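PDB 3BF7: esterase YbfF from Escherichia coli, which probably hydrolyses ester and thioester bonds, in a substrate-binding crevice generated by the arrangement of an alpha/beta hydrolase domain and a helical cap. Local coordinates for residues 129-134 / 148-153; 122-128 / 178-182; 110-114 / 233-237. The protein carries 1 engineered substitution. All blocks are in the same frame, centred on the assembly; numbering follows the deposited sequence.

Contact 1: 129-134 / 148-153; sequences AAINAV and IMRQHL
M149, whose side chain rests on A130 and V134 of the facing helix, offers its carbonyl oxygen to two backbone amides: L153 N donates to M149 O at 2.8 Å, and H152 N adds a second bond. This double grip accompanies the turn that sets H152 against helix 125-136. With CG anti to its own carbonyl carbon (chi1 -69°), the imidazole lies against the helix, and A130 CA stands over one face of the H152 ring, 4.0 Å from the centroid and 18° off the normal, a CH-pi contact. A129 O lies above the same face, also toward the rim. Around the ring, H152 CD2 meets A129 CB and H152 CE1 approaches A133 CB to 3.5 Å, so three alanines of one helical face receive a single imidazole. At the ring edge, H152 ND1 makes a weak but fairly straight hydrogen bond to I148 O (3.5 Å), which lies in the ring plane and helps fix its rotation. A serine here lacks the imidazole, which would probably open a gap beside A129 and A133 and leave the I148 carbonyl without this weak donor.

Farther along the helix the packing is aliphatic. I148 CG2 sits against A133 CB at 3.8 Å, and V134 CG2 presses on M149 CG at 3.5 Å, tighter than usual for two carbons. The M149 chain bends at its last torsion (chi3 84°), bringing CE toward A130 CB, while L153 CD1 lies 4.0 Å from A130 CB. W171 backs both V134 and M149. No hydrogen bond crosses between 129-134 and 148-153: small alanines let the backbones come close, and the cohesion rests on shape, apolar contact and the CH-pi contact of H152.

Contact 2: 122-128 / 178-182; sequences RRHDEIF and LWDQY
Y182 OH takes part in two hydrogen bonds at the start of helix 125-136. R123 N donates to Y182 OH at 2.9 Å, and H124 ND1 shares a 2.7 Å hydrogen bond with the same Y182 OH, the hydroxyl lying in the plane of the imidazole. The extended setting of Y182, CG anti to its backbone N (chi1 -171°), carries the ring across to this site. F128 packs between W179 and Y182. The edge of W179 meets its face in a T-shaped pair, planes 89° apart, with W179 CE3 over the centre of the F128 ring and 3.5 Å from F128 CG. F128 in turn directs its own edge at the Y182 face in an offset edge-to-face pair.

R122 reaches over this aromatic cluster. R122 NH2 comes down on one face of W179, 3.3 Å from W179 CZ3, in a cation-pi contact, while Y182 CD2 covers a face of the guanidinium. What positions that group is D125: R122 NE bonds to D125 OD1 at 2.8 Å, nearly in the guanidinium plane and on the syn lone pair, as part of a salt bridge. A water adds a second tether, accepting from R122 NH2 (2.9 Å) and donating to W179 O (2.7 Å).

Farther out, F26 meets F128 edge-to-face and also touches L178, and R123 makes cation-pi contacts with Y119 and Y208. The contact thus ties the first turn of helix 125-136, whose I127 packs on helix 156-163, to the junction of helices 175-180 and 182-186.

Contact 3: 110-114 / 233-237; sequences VAIDI and GHWVH
H234 and D113 are joined by the polar bond of this contact. H234 ND1 donates to D113 OD1 at 2.7 Å and 169°; the oxygen lies in the imidazole plane and uses its anti lone pair. With CG anti to the backbone N (chi1 -176°), the H234 ring extends toward the aspartate, and H234 CE1 comes within 3.2 Å of D113 O. The carboxylate is held from outside as well, OD1 by S206 OG and OD2 by G203 N, which would fix its orientation.

Apolar contacts accompany this bond. V236 CG2 packs on D113 CB at 3.8 Å, and I112 CG2 meets V236 CB at 4.1 Å. The same I112 methyl also approaches the H237 ring, whose buried ND1 has no partner in the model.

Among aromatic groups, Y208 stacks on H234, and H88 meets both H234 and H237. On its far edge, H234 NE2 makes a weak hydrogen bond to S89 OG. S89, H234 and D113 have the geometry of a Ser-His-Asp triad, with the serine on a probable nucleophile elbow, as in alpha/beta hydrolases; here the acid follows strand 106-112, the neighbour in the sheet of strand 83-88, which leads to the probable elbow.

Contact 3 is the buried one, set at the end of an inner strand of the central sheet, 106-112, whereas contacts 1 and 2 are only partly buried and lie among the helices that follow strand 106-112, probably the helical cap. These two share helix 125-136 and touch directly, L153 of contact 1 packing on I127 of contact 2; contact 3 stays apart, its nearest atoms about 6 Å from contact 2 and about 9 Å from contact 1. Chemistry follows place: contact 1 is apolar between its segments, contact 2 mixes aromatic rings with charge and water, and contact 3 centres on a directed histidine-carboxylate bond at the probable active site.

Contact 1: 129-134 / 148-153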
ATOM      1  N   ALA A 129      -2.245  -0.094 -20.473  1.00  8.00           N
ATOM      2  CA  ALA A 129      -2.068   0.310 -21.866  1.00  8.54           C
ATOM      3  C   ALA A 129      -1.052   1.449 -21.966  1.00  9.15           C
ATOM      4  O   ALA A 129      -0.211   1.469 -22.869  1.00  9.71           O
ATOM      5  CB  ALA A 129      -3.406   0.741 -22.461  1.00  9.28           C
ATOM      6  N   ALA A 130      -1.135   2.396 -21.038  1.00  8.59           N
ATOM      7  CA  ALA A 130      -0.218   3.532 -21.017  1.00  8.95           C
ATOM      8  C   ALA A 130       1.205   3.061 -20.729  1.00  8.64           C
ATOM      9  O   ALA A 130       2.162   3.512 -21.362  1.00  9.70           O
ATOM     10  CB  ALA A 130      -0.660   4.537 -19.961  1.00 10.15           C
ATOM     11  N   ILE A 131       1.335   2.161 -19.760  1.00  8.50           N
ATOM     12  CA  ILE A 131       2.632   1.611 -19.385  1.00  9.27           C
ATOM     13  C   ILE A 131       3.264   0.895 -20.577  1.00 10.68           C
ATOM     14  O   ILE A 131       4.445   1.091 -20.881  1.00 10.75           O
ATOM     15  CB  ILE A 131       2.468   0.629 -18.196  1.00  9.39           C
ATOM     16  CG1 ILE A 131       2.164   1.424 -16.923  1.00 10.03           C
ATOM     17  CG2 ILE A 131       3.716  -0.228 -18.026  1.00 10.30           C
ATOM     18  CD1 ILE A 131       1.742   0.574 -15.747  1.00 10.81           C
ATOM     19  N   ASN A 132       2.473   0.080 -21.264  1.00 11.01           N
ATOM     20  CA  ASN A 132       2.976  -0.659 -22.415  1.00 12.23           C
ATOM     21  C   ASN A 132       3.331   0.264 -23.577  1.00 11.68           C
ATOM     22  O   ASN A 132       4.304   0.021 -24.293  1.00 12.95           O
ATOM     23  CB  ASN A 132       1.949  -1.702 -22.865  1.00 15.29           C
ATOM     24  CG  ASN A 132       2.442  -2.540 -24.032  1.00 17.85           C
ATOM     25  OD1 ASN A 132       2.305  -2.153 -25.193  1.00 22.79           O
ATOM     26  ND2 ASN A 132       3.031  -3.690 -23.725  1.00 20.71           N
ATOM     27  N   ALA A 133       2.551   1.325 -23.760  1.00 11.99           N
ATOM     28  CA  ALA A 133       2.810   2.274 -24.836  1.00 12.87           C
ATOM     29  C   ALA A 133       4.159   2.949 -24.607  1.00 13.26           C
ATOM     30  O   ALA A 133       4.920   3.176 -25.549  1.00 13.66           O
ATOM     31  CB  ALA A 133       1.699   3.315 -24.899  1.00 13.87           C
ATOM     32  N   VAL A 134       4.454   3.276 -23.352  1.00 12.14           N
ATOM     33  CA  VAL A 134       5.726   3.908 -23.026  1.00 12.54           C
ATOM     34  C   VAL A 134       6.871   2.952 -23.348  1.00 13.08           C
ATOM     35  O   VAL A 134       7.868   3.348 -23.954  1.00 13.97           O
ATOM     36  CB  VAL A 134       5.794   4.299 -21.529  1.00 10.49           C
ATOM     37  CG1 VAL A 134       7.224   4.671 -21.151  1.00 11.58           C
ATOM     38  CG2 VAL A 134       4.862   5.466 -21.254  1.00 11.36           C
ATOM     39  N   ILE A 148       3.402  10.465 -23.603  1.00 13.94           N
ATOM     40  CA  ILE A 148       2.733   9.283 -24.130  1.00 13.00           C
ATOM     41  C   ILE A 148       1.577   8.858 -23.234  1.00 12.31           C
ATOM     42  O   ILE A 148       0.488   8.543 -23.715  1.00 11.59           O
ATOM     43  CB  ILE A 148       3.719   8.106 -24.260  1.00 13.16           C
ATOM     44  CG1 ILE A 148       4.790   8.452 -25.293  1.00 15.36           C
ATOM     45  CG2 ILE A 148       2.977   6.834 -24.649  1.00 15.21           C
ATOM     46  CD1 ILE A 148       5.862   7.411 -25.422  1.00 16.49           C
ATOM     47  N   MET A 149       1.814   8.860 -21.929  1.00 11.49           N
ATOM     48  CA  MET A 149       0.790   8.451 -20.981  1.00 11.19           C
ATOM     49  C   MET A 149      -0.439   9.348 -20.987  1.00 10.98           C
ATOM     50  O   MET A 149      -1.550   8.882 -20.733  1.00  9.98           O
ATOM     51  CB  MET A 149       1.395   8.378 -19.583  1.00 12.04           C
ATOM     52  CG  MET A 149       2.530   7.376 -19.513  1.00 12.00           C
ATOM     53  SD  MET A 149       3.214   7.179 -17.875  1.00 16.18           S
ATOM     54  CE  MET A 149       2.079   5.972 -17.177  1.00 18.08           C
ATOM     55  N   ARG A 150      -0.247  10.629 -21.284  1.00 11.03           N
ATOM     56  CA  ARG A 150      -1.368  11.560 -21.321  1.00 11.94           C
ATOM     57  C   ARG A 150      -2.307  11.239 -22.478  1.00 11.98           C
ATOM     58  O   ARG A 150      -3.417  11.761 -22.543  1.00 11.82           O
ATOM     59  CB  ARG A 150      -0.875  13.003 -21.442  1.00 12.93           C
ATOM     60  CG  ARG A 150      -0.059  13.477 -20.254  1.00 14.81           C
ATOM     61  CD  ARG A 150       0.060  14.994 -20.222  1.00 16.14           C
ATOM     62  NE  ARG A 150       0.884  15.438 -19.102  1.00 16.87           N
ATOM     63  CZ  ARG A 150       2.209  15.532 -19.137  1.00 17.65           C
ATOM     64  NH1 ARG A 150       2.870  15.220 -20.243  1.00 19.57           N
ATOM     65  NH2 ARG A 150       2.875  15.920 -18.058  1.00 17.75           N
ATOM     66  N   GLN A 151      -1.858  10.378 -23.386  1.00 12.61           N
ATOM     67  CA  GLN A 151      -2.670   9.980 -24.533  1.00 13.35           C
ATOM     68  C   GLN A 151      -3.606   8.845 -24.130  1.00 12.72           C
ATOM     69  O   GLN A 151      -4.510   8.473 -24.882  1.00 13.15           O
ATOM     70  CB  GLN A 151      -1.768   9.523 -25.683  1.00 14.18           C
ATOM     71  CG  GLN A 151      -0.709  10.543 -26.075  1.00 18.30           C
ATOM     72  CD  GLN A 151       0.194  10.062 -27.197  1.00 19.70           C
ATOM     73  OE1 GLN A 151       1.142  10.749 -27.581  1.00 20.98           O
ATOM     74  NE2 GLN A 151      -0.097   8.880 -27.730  1.00 22.24           N
ATOM     75  N   HIS A 152      -3.382   8.303 -22.934  1.00 12.51           N
ATOM     76  CA  HIS A 152      -4.185   7.202 -22.410  1.00 11.15           C
ATOM     77  C   HIS A 152      -4.926   7.569 -21.132  1.00 11.08           C
ATOM     78  O   HIS A 152      -6.025   7.076 -20.877  1.00 10.84           O
ATOM     79  CB  HIS A 152      -3.301   5.994 -22.088  1.00 11.11           C
ATOM     80  CG  HIS A 152      -2.729   5.317 -23.290  1.00 10.92           C
ATOM     81  ND1 HIS A 152      -1.641   5.806 -23.980  1.00 13.23           N
ATOM     82  CD2 HIS A 152      -3.101   4.183 -23.928  1.00 11.52           C
ATOM     83  CE1 HIS A 152      -1.367   5.000 -24.991  1.00 11.81           C
ATOM     84  NE2 HIS A 152      -2.238   4.009 -24.982  1.00 14.90           N
ATOM     85  N   LEU A 153      -4.305   8.425 -20.328  1.00 11.30           N
ATOM     86  CA  LEU A 153      -4.860   8.827 -19.044  1.00 11.20           C
ATOM     87  C   LEU A 153      -5.034  10.334 -18.950  1.00 11.98           C
ATOM     88  O   LEU A 153      -4.245  11.091 -19.508  1.00 11.82           O
ATOM     89  CB  LEU A 153      -3.928   8.359 -17.923  1.00 11.47           C
ATOM     90  CG  LEU A 153      -3.493   6.890 -17.960  1.00 10.59           C
ATOM     91  CD1 LEU A 153      -2.356   6.668 -16.973  1.00 11.74           C
ATOM     92  CD2 LEU A 153      -4.678   5.990 -17.647  1.00 12.27           C
TER

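Contact 2: 122-128 / 178-182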
ATOM      1  N   ARG A 122     -12.097  -4.840 -13.379  1.00  9.18           N
ATOM      2  CA  ARG A 122     -10.792  -4.490 -13.918  1.00  9.40           C
ATOM      3  C   ARG A 122     -10.790  -2.967 -13.851  1.00  9.58           C
ATOM      4  O   ARG A 122     -11.645  -2.311 -14.449  1.00 11.10           O
ATOM      5  CB  ARG A 122     -10.628  -4.975 -15.358  1.00  9.82           C
ATOM      6  CG  ARG A 122     -10.541  -6.493 -15.480  1.00 11.46           C
ATOM      7  CD  ARG A 122      -9.989  -6.915 -16.831  1.00 12.31           C
ATOM      8  NE  ARG A 122      -8.569  -6.601 -16.980  1.00 11.02           N
ATOM      9  CZ  ARG A 122      -7.572  -7.369 -16.545  1.00  9.96           C
ATOM     10  NH1 ARG A 122      -7.826  -8.513 -15.926  1.00 11.85           N
ATOM     11  NH2 ARG A 122      -6.315  -6.993 -16.739  1.00 10.75           N
ATOM     12  N   ARG A 123      -9.846  -2.412 -13.100  1.00  8.82           N
ATOM     13  CA  ARG A 123      -9.753  -0.968 -12.910  1.00  9.89           C
ATOM     14  C   ARG A 123      -8.464  -0.344 -13.419  1.00  8.42           C
ATOM     15  O   ARG A 123      -8.255   0.857 -13.238  1.00  9.04           O
ATOM     16  CB  ARG A 123      -9.875  -0.621 -11.420  1.00 13.84           C
ATOM     17  CG  ARG A 123     -11.284  -0.380 -10.925  1.00 18.31           C
ATOM     18  CD  ARG A 123     -11.268   0.310  -9.569  1.00 19.73           C
ATOM     19  NE  ARG A 123     -10.834  -0.569  -8.488  1.00 17.71           N
ATOM     20  CZ  ARG A 123     -11.594  -0.887  -7.445  1.00 17.74           C
ATOM     21  NH1 ARG A 123     -12.820  -0.399  -7.349  1.00 16.36           N
ATOM     22  NH2 ARG A 123     -11.130  -1.687  -6.496  1.00 16.32           N
ATOM     23  N   HIS A 124      -7.605  -1.135 -14.054  1.00  6.82           N
ATOM     24  CA  HIS A 124      -6.323  -0.616 -14.508  1.00  6.70           C
ATOM     25  C   HIS A 124      -5.964  -0.886 -15.957  1.00  6.51           C
ATOM     26  O   HIS A 124      -4.806  -0.739 -16.332  1.00  7.02           O
ATOM     27  CB  HIS A 124      -5.196  -1.167 -13.625  1.00  6.90           C
ATOM     28  CG  HIS A 124      -5.313  -0.784 -12.185  1.00  7.27           C
ATOM     29  ND1 HIS A 124      -6.190  -1.397 -11.316  1.00  6.78           N
ATOM     30  CD2 HIS A 124      -4.680   0.175 -11.466  1.00  7.96           C
ATOM     31  CE1 HIS A 124      -6.090  -0.835 -10.125  1.00  7.73           C
ATOM     32  NE2 HIS A 124      -5.182   0.123 -10.190  1.00  7.78           N
ATOM     33  N   ASP A 125      -6.930  -1.258 -16.786  1.00  7.41           N
ATOM     34  CA  ASP A 125      -6.592  -1.558 -18.169  1.00  7.10           C
ATOM     35  C   ASP A 125      -5.957  -0.403 -18.927  1.00  7.23           C
ATOM     36  O   ASP A 125      -5.015  -0.609 -19.692  1.00  7.38           O
ATOM     37  CB  ASP A 125      -7.816  -2.058 -18.931  1.00  7.06           C
ATOM     38  CG  ASP A 125      -8.206  -3.473 -18.547  1.00  6.83           C
ATOM     39  OD1 ASP A 125      -7.490  -4.111 -17.737  1.00  7.19           O
ATOM     40  OD2 ASP A 125      -9.236  -3.949 -19.069  1.00  7.48           O
ATOM     41  N   GLU A 126      -6.462   0.809 -18.728  1.00  7.04           N
ATOM     42  CA  GLU A 126      -5.904   1.964 -19.416  1.00  8.14           C
ATOM     43  C   GLU A 126      -4.513   2.292 -18.883  1.00  7.55           C
ATOM     44  O   GLU A 126      -3.644   2.743 -19.631  1.00  8.33           O
ATOM     45  CB  GLU A 126      -6.857   3.150 -19.278  1.00  9.88           C
ATOM     46  CG  GLU A 126      -8.211   2.848 -19.900  1.00 12.82           C
ATOM     47  CD  GLU A 126      -9.255   3.890 -19.590  1.00 16.99           C
ATOM     48  OE1 GLU A 126      -9.297   4.916 -20.297  1.00 20.80           O
ATOM     49  OE2 GLU A 126     -10.029   3.678 -18.634  1.00 18.45           O
ATOM     50  N   ILE A 127      -4.302   2.058 -17.590  1.00  7.03           N
ATOM     51  CA  ILE A 127      -2.993   2.285 -16.987  1.00  7.42           C
ATOM     52  C   ILE A 127      -2.000   1.277 -17.593  1.00  7.36           C
ATOM     53  O   ILE A 127      -0.887   1.649 -17.967  1.00  7.78           O
ATOM     54  CB  ILE A 127      -3.071   2.154 -15.443  1.00  8.24           C
ATOM     55  CG1 ILE A 127      -3.709   3.421 -14.862  1.00  9.21           C
ATOM     56  CG2 ILE A 127      -1.684   1.922 -14.854  1.00  8.78           C
ATOM     57  CD1 ILE A 127      -4.032   3.330 -13.387  1.00  9.67           C
ATOM     58  N   PHE A 128      -2.403   0.014 -17.710  1.00  7.65           N
ATOM     59  CA  PHE A 128      -1.532  -0.991 -18.318  1.00  7.84           C
ATOM     60  C   PHE A 128      -1.237  -0.608 -19.771  1.00  8.27           C
ATOM     61  O   PHE A 128      -0.116  -0.776 -20.247  1.00  8.21           O
ATOM     62  CB  PHE A 128      -2.188  -2.376 -18.280  1.00  8.71           C
ATOM     63  CG  PHE A 128      -1.917  -3.155 -17.017  1.00  8.19           C
ATOM     64  CD1 PHE A 128      -0.652  -3.688 -16.764  1.00  8.42           C
ATOM     65  CD2 PHE A 128      -2.936  -3.394 -16.102  1.00  7.80           C
ATOM     66  CE1 PHE A 128      -0.413  -4.451 -15.617  1.00  8.88           C
ATOM     67  CE2 PHE A 128      -2.708  -4.153 -14.953  1.00  9.03           C
ATOM     68  CZ  PHE A 128      -1.444  -4.685 -14.712  1.00  8.13           C
ATOM     69  N   LEU A 178       2.346  -8.408 -12.894  1.00  7.53           N
ATOM     70  CA  LEU A 178       1.221  -7.666 -12.339  1.00  6.67           C
ATOM     71  C   LEU A 178      -0.012  -7.857 -13.223  1.00  7.50           C
ATOM     72  O   LEU A 178      -1.142  -7.859 -12.734  1.00  7.97           O
ATOM     73  CB  LEU A 178       1.569  -6.182 -12.197  1.00  7.14           C
ATOM     74  CG  LEU A 178       2.711  -5.913 -11.206  1.00  8.33           C
ATOM     75  CD1 LEU A 178       2.939  -4.414 -11.086  1.00  9.22           C
ATOM     76  CD2 LEU A 178       2.380  -6.515  -9.844  1.00  9.51           C
ATOM     77  N   TRP A 179       0.206  -8.028 -14.523  1.00  8.58           N
ATOM     78  CA  TRP A 179      -0.902  -8.260 -15.443  1.00  8.35           C
ATOM     79  C   TRP A 179      -1.437  -9.674 -15.247  1.00  8.64           C
ATOM     80  O   TRP A 179      -2.633  -9.881 -15.044  1.00  8.52           O
ATOM     81  CB  TRP A 179      -0.446  -8.087 -16.895  1.00  9.95           C
ATOM     82  CG  TRP A 179      -1.502  -8.465 -17.898  1.00 10.17           C
ATOM     83  CD1 TRP A 179      -1.675  -9.684 -18.494  1.00 12.18           C
ATOM     84  CD2 TRP A 179      -2.548  -7.625 -18.393  1.00 11.14           C
ATOM     85  NE1 TRP A 179      -2.765  -9.653 -19.331  1.00 13.34           N
ATOM     86  CE2 TRP A 179      -3.320  -8.400 -19.288  1.00 11.97           C
ATOM     87  CE3 TRP A 179      -2.911  -6.292 -18.167  1.00 10.10           C
ATOM     88  CZ2 TRP A 179      -4.433  -7.884 -19.958  1.00 12.48           C
ATOM     89  CZ3 TRP A 179      -4.017  -5.780 -18.833  1.00 11.16           C
ATOM     90  CH2 TRP A 179      -4.765  -6.576 -19.718  1.00 12.40           C
ATOM     91  N   ASP A 180      -0.539 -10.649 -15.295  1.00  9.25           N
ATOM     92  CA  ASP A 180      -0.925 -12.043 -15.144  1.00  9.41           C
ATOM     93  C   ASP A 180      -1.635 -12.335 -13.825  1.00  9.38           C
ATOM     94  O   ASP A 180      -2.605 -13.092 -13.783  1.00  9.78           O
ATOM     95  CB  ASP A 180       0.310 -12.934 -15.253  1.00 10.15           C
ATOM     96  CG  ASP A 180      -0.027 -14.399 -15.148  1.00 11.70           C
ATOM     97  OD1 ASP A 180      -0.634 -14.936 -16.098  1.00 13.26           O
ATOM     98  OD2 ASP A 180       0.299 -15.012 -14.113  1.00 11.83           O
ATOM     99  N   GLN A 181      -1.155 -11.721 -12.749  1.00  8.76           N
ATOM    100  CA  GLN A 181      -1.711 -11.946 -11.422  1.00  8.31           C
ATOM    101  C   GLN A 181      -2.756 -10.920 -11.000  1.00  7.79           C
ATOM    102  O   GLN A 181      -3.236 -10.953  -9.869  1.00  7.60           O
ATOM    103  CB  GLN A 181      -0.569 -11.962 -10.404  1.00  8.40           C
ATOM    104  CG  GLN A 181       0.478 -13.023 -10.691  1.00  9.08           C
ATOM    105  CD  GLN A 181       0.006 -14.403 -10.308  1.00 10.09           C
ATOM    106  OE1 GLN A 181      -0.036 -14.744  -9.129  1.00  9.62           O
ATOM    107  NE2 GLN A 181      -0.368 -15.205 -11.302  1.00 11.48           N
ATOM    108  N   TYR A 182      -3.127 -10.030 -11.912  1.00  7.54           N
ATOM    109  CA  TYR A 182      -4.088  -8.979 -11.594  1.00  7.23           C
ATOM    110  C   TYR A 182      -5.350  -9.424 -10.853  1.00  7.19           C
ATOM    111  O   TYR A 182      -5.748  -8.788  -9.879  1.00  7.18           O
ATOM    112  CB  TYR A 182      -4.482  -8.222 -12.862  1.00  7.25           C
ATOM    113  CG  TYR A 182      -5.300  -6.984 -12.582  1.00  7.02           C
ATOM    114  CD1 TYR A 182      -4.699  -5.811 -12.124  1.00  7.13           C
ATOM    115  CD2 TYR A 182      -6.682  -6.995 -12.750  1.00  7.61           C
ATOM    116  CE1 TYR A 182      -5.455  -4.675 -11.840  1.00  7.34           C
ATOM    117  CE2 TYR A 182      -7.450  -5.867 -12.469  1.00  7.81           C
ATOM    118  CZ  TYR A 182      -6.831  -4.713 -12.014  1.00  7.34           C
ATOM    119  OH  TYR A 182      -7.602  -3.606 -11.734  1.00  7.42           O
TER
HETATM  120  O   HOH W   1      -5.027  -9.560 -16.199  1.00 13.35           O

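Contact 3: 110-114 / 233-237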
ATOM      1  N   VAL A 110      -3.322  -0.064  10.166  1.00  5.80           N
ATOM      2  CA  VAL A 110      -3.998   1.006   9.443  1.00  5.50           C
ATOM      3  C   VAL A 110      -4.087   0.605   7.975  1.00  5.22           C
ATOM      4  O   VAL A 110      -3.073   0.275   7.356  1.00  6.26           O
ATOM      5  CB  VAL A 110      -3.227   2.341   9.535  1.00  6.07           C
ATOM      6  CG1 VAL A 110      -3.985   3.435   8.793  1.00  7.44           C
ATOM      7  CG2 VAL A 110      -3.031   2.733  10.991  1.00  7.01           C
ATOM      8  N   ALA A 111      -5.298   0.632   7.428  1.00  5.20           N
ATOM      9  CA  ALA A 111      -5.536   0.285   6.032  1.00  5.59           C
ATOM     10  C   ALA A 111      -6.100   1.527   5.355  1.00  5.31           C
ATOM     11  O   ALA A 111      -7.192   1.987   5.696  1.00  5.90           O
ATOM     12  CB  ALA A 111      -6.523  -0.869   5.938  1.00  7.16           C
ATOM     13  N   ILE A 112      -5.352   2.063   4.396  1.00  5.42           N
ATOM     14  CA  ILE A 112      -5.746   3.278   3.689  1.00  5.96           C
ATOM     15  C   ILE A 112      -6.476   2.969   2.384  1.00  5.29           C
ATOM     16  O   ILE A 112      -5.951   2.270   1.509  1.00  5.87           O
ATOM     17  CB  ILE A 112      -4.513   4.173   3.411  1.00  6.13           C
ATOM     18  CG1 ILE A 112      -3.759   4.436   4.723  1.00  6.43           C
ATOM     19  CG2 ILE A 112      -4.953   5.493   2.795  1.00  7.40           C
ATOM     20  CD1 ILE A 112      -2.473   5.226   4.560  1.00  8.83           C
ATOM     21  N   ASP A 113      -7.690   3.513   2.289  1.00  5.89           N
ATOM     22  CA  ASP A 113      -8.621   3.358   1.170  1.00  5.92           C
ATOM     23  C   ASP A 113      -8.629   1.977   0.538  1.00  5.71           C
ATOM     24  O   ASP A 113      -8.329   1.800  -0.647  1.00  6.27           O
ATOM     25  CB  ASP A 113      -8.406   4.421   0.093  1.00  6.61           C
ATOM     26  CG  ASP A 113      -9.674   4.677  -0.700  1.00  6.61           C
ATOM     27  OD1 ASP A 113      -9.635   4.619  -1.945  1.00  6.76           O
ATOM     28  OD2 ASP A 113     -10.723   4.926  -0.061  1.00  7.17           O
ATOM     29  N   ILE A 114      -9.029   1.006   1.346  1.00  6.20           N
ATOM     30  CA  ILE A 114      -9.088  -0.375   0.909  1.00  5.61           C
ATOM     31  C   ILE A 114      -9.981  -1.188   1.847  1.00  5.72           C
ATOM     32  O   ILE A 114     -10.087  -0.894   3.043  1.00  6.89           O
ATOM     33  CB  ILE A 114      -7.655  -0.984   0.886  1.00  6.62           C
ATOM     34  CG1 ILE A 114      -7.661  -2.364   0.227  1.00  7.28           C
ATOM     35  CG2 ILE A 114      -7.098  -1.066   2.301  1.00  8.35           C
ATOM     36  CD1 ILE A 114      -7.987  -2.328  -1.248  1.00  8.52           C
ATOM     37  N   GLY A 233      -9.534  11.334  -2.931  1.00  9.76           N
ATOM     38  CA  GLY A 233      -9.642  10.178  -3.798  1.00  8.95           C
ATOM     39  C   GLY A 233      -8.904   8.984  -3.216  1.00  8.02           C
ATOM     40  O   GLY A 233      -8.613   8.939  -2.019  1.00  8.79           O
ATOM     41  N   HIS A 234      -8.575   8.028  -4.077  1.00  7.91           N
ATOM     42  CA  HIS A 234      -7.908   6.799  -3.662  1.00  6.66           C
ATOM     43  C   HIS A 234      -6.540   6.958  -2.999  1.00  6.87           C
ATOM     44  O   HIS A 234      -6.229   6.231  -2.058  1.00  6.78           O
ATOM     45  CB  HIS A 234      -7.810   5.857  -4.862  1.00  7.93           C
ATOM     46  CG  HIS A 234      -7.223   4.520  -4.538  1.00  6.37           C
ATOM     47  ND1 HIS A 234      -7.706   3.713  -3.529  1.00  6.74           N
ATOM     48  CD2 HIS A 234      -6.208   3.834  -5.115  1.00  7.23           C
ATOM     49  CE1 HIS A 234      -7.016   2.587  -3.502  1.00  6.53           C
ATOM     50  NE2 HIS A 234      -6.101   2.635  -4.453  1.00  7.21           N
ATOM     51  N   TRP A 235      -5.709   7.873  -3.486  1.00  6.95           N
ATOM     52  CA  TRP A 235      -4.402   8.086  -2.865  1.00  7.72           C
ATOM     53  C   TRP A 235      -4.589   9.181  -1.814  1.00  6.96           C
ATOM     54  O   TRP A 235      -4.066  10.294  -1.929  1.00  7.88           O
ATOM     55  CB  TRP A 235      -3.367   8.484  -3.927  1.00  7.63           C
ATOM     56  CG  TRP A 235      -2.916   7.319  -4.787  1.00  8.57           C
ATOM     57  CD1 TRP A 235      -1.817   6.527  -4.592  1.00  9.09           C
ATOM     58  CD2 TRP A 235      -3.578   6.804  -5.948  1.00  9.11           C
ATOM     59  NE1 TRP A 235      -1.754   5.553  -5.563  1.00 10.01           N
ATOM     60  CE2 TRP A 235      -2.821   5.701  -6.407  1.00  9.67           C
ATOM     61  CE3 TRP A 235      -4.735   7.168  -6.647  1.00  9.56           C
ATOM     62  CZ2 TRP A 235      -3.189   4.959  -7.537  1.00 10.76           C
ATOM     63  CZ3 TRP A 235      -5.099   6.429  -7.771  1.00 11.60           C
ATOM     64  CH2 TRP A 235      -4.325   5.337  -8.203  1.00 11.59           C
ATOM     65  N   VAL A 236      -5.362   8.839  -0.786  1.00  8.20           N
ATOM     66  CA  VAL A 236      -5.705   9.763   0.295  1.00  9.06           C
ATOM     67  C   VAL A 236      -4.514  10.477   0.919  1.00  8.16           C
ATOM     68  O   VAL A 236      -4.562  11.683   1.161  1.00  8.47           O
ATOM     69  CB  VAL A 236      -6.471   9.035   1.428  1.00 10.25           C
ATOM     70  CG1 VAL A 236      -7.146  10.056   2.335  1.00 10.21           C
ATOM     71  CG2 VAL A 236      -7.494   8.074   0.843  1.00 12.80           C
ATOM     72  N   HIS A 237      -3.452   9.726   1.185  1.00  8.73           N
ATOM     73  CA  HIS A 237      -2.252  10.284   1.799  1.00 10.87           C
ATOM     74  C   HIS A 237      -1.547  11.294   0.905  1.00 11.47           C
ATOM     75  O   HIS A 237      -0.841  12.178   1.392  1.00 12.68           O
ATOM     76  CB  HIS A 237      -1.280   9.161   2.154  1.00 10.75           C
ATOM     77  CG  HIS A 237      -0.977   8.252   1.008  1.00  9.79           C
ATOM     78  ND1 HIS A 237      -1.921   7.412   0.461  1.00  9.45           N
ATOM     79  CD2 HIS A 237       0.150   8.081   0.279  1.00  9.53           C
ATOM     80  CE1 HIS A 237      -1.389   6.764  -0.560  1.00  8.79           C
ATOM     81  NE2 HIS A 237      -0.133   7.152  -0.691  1.00  8.22           N
TER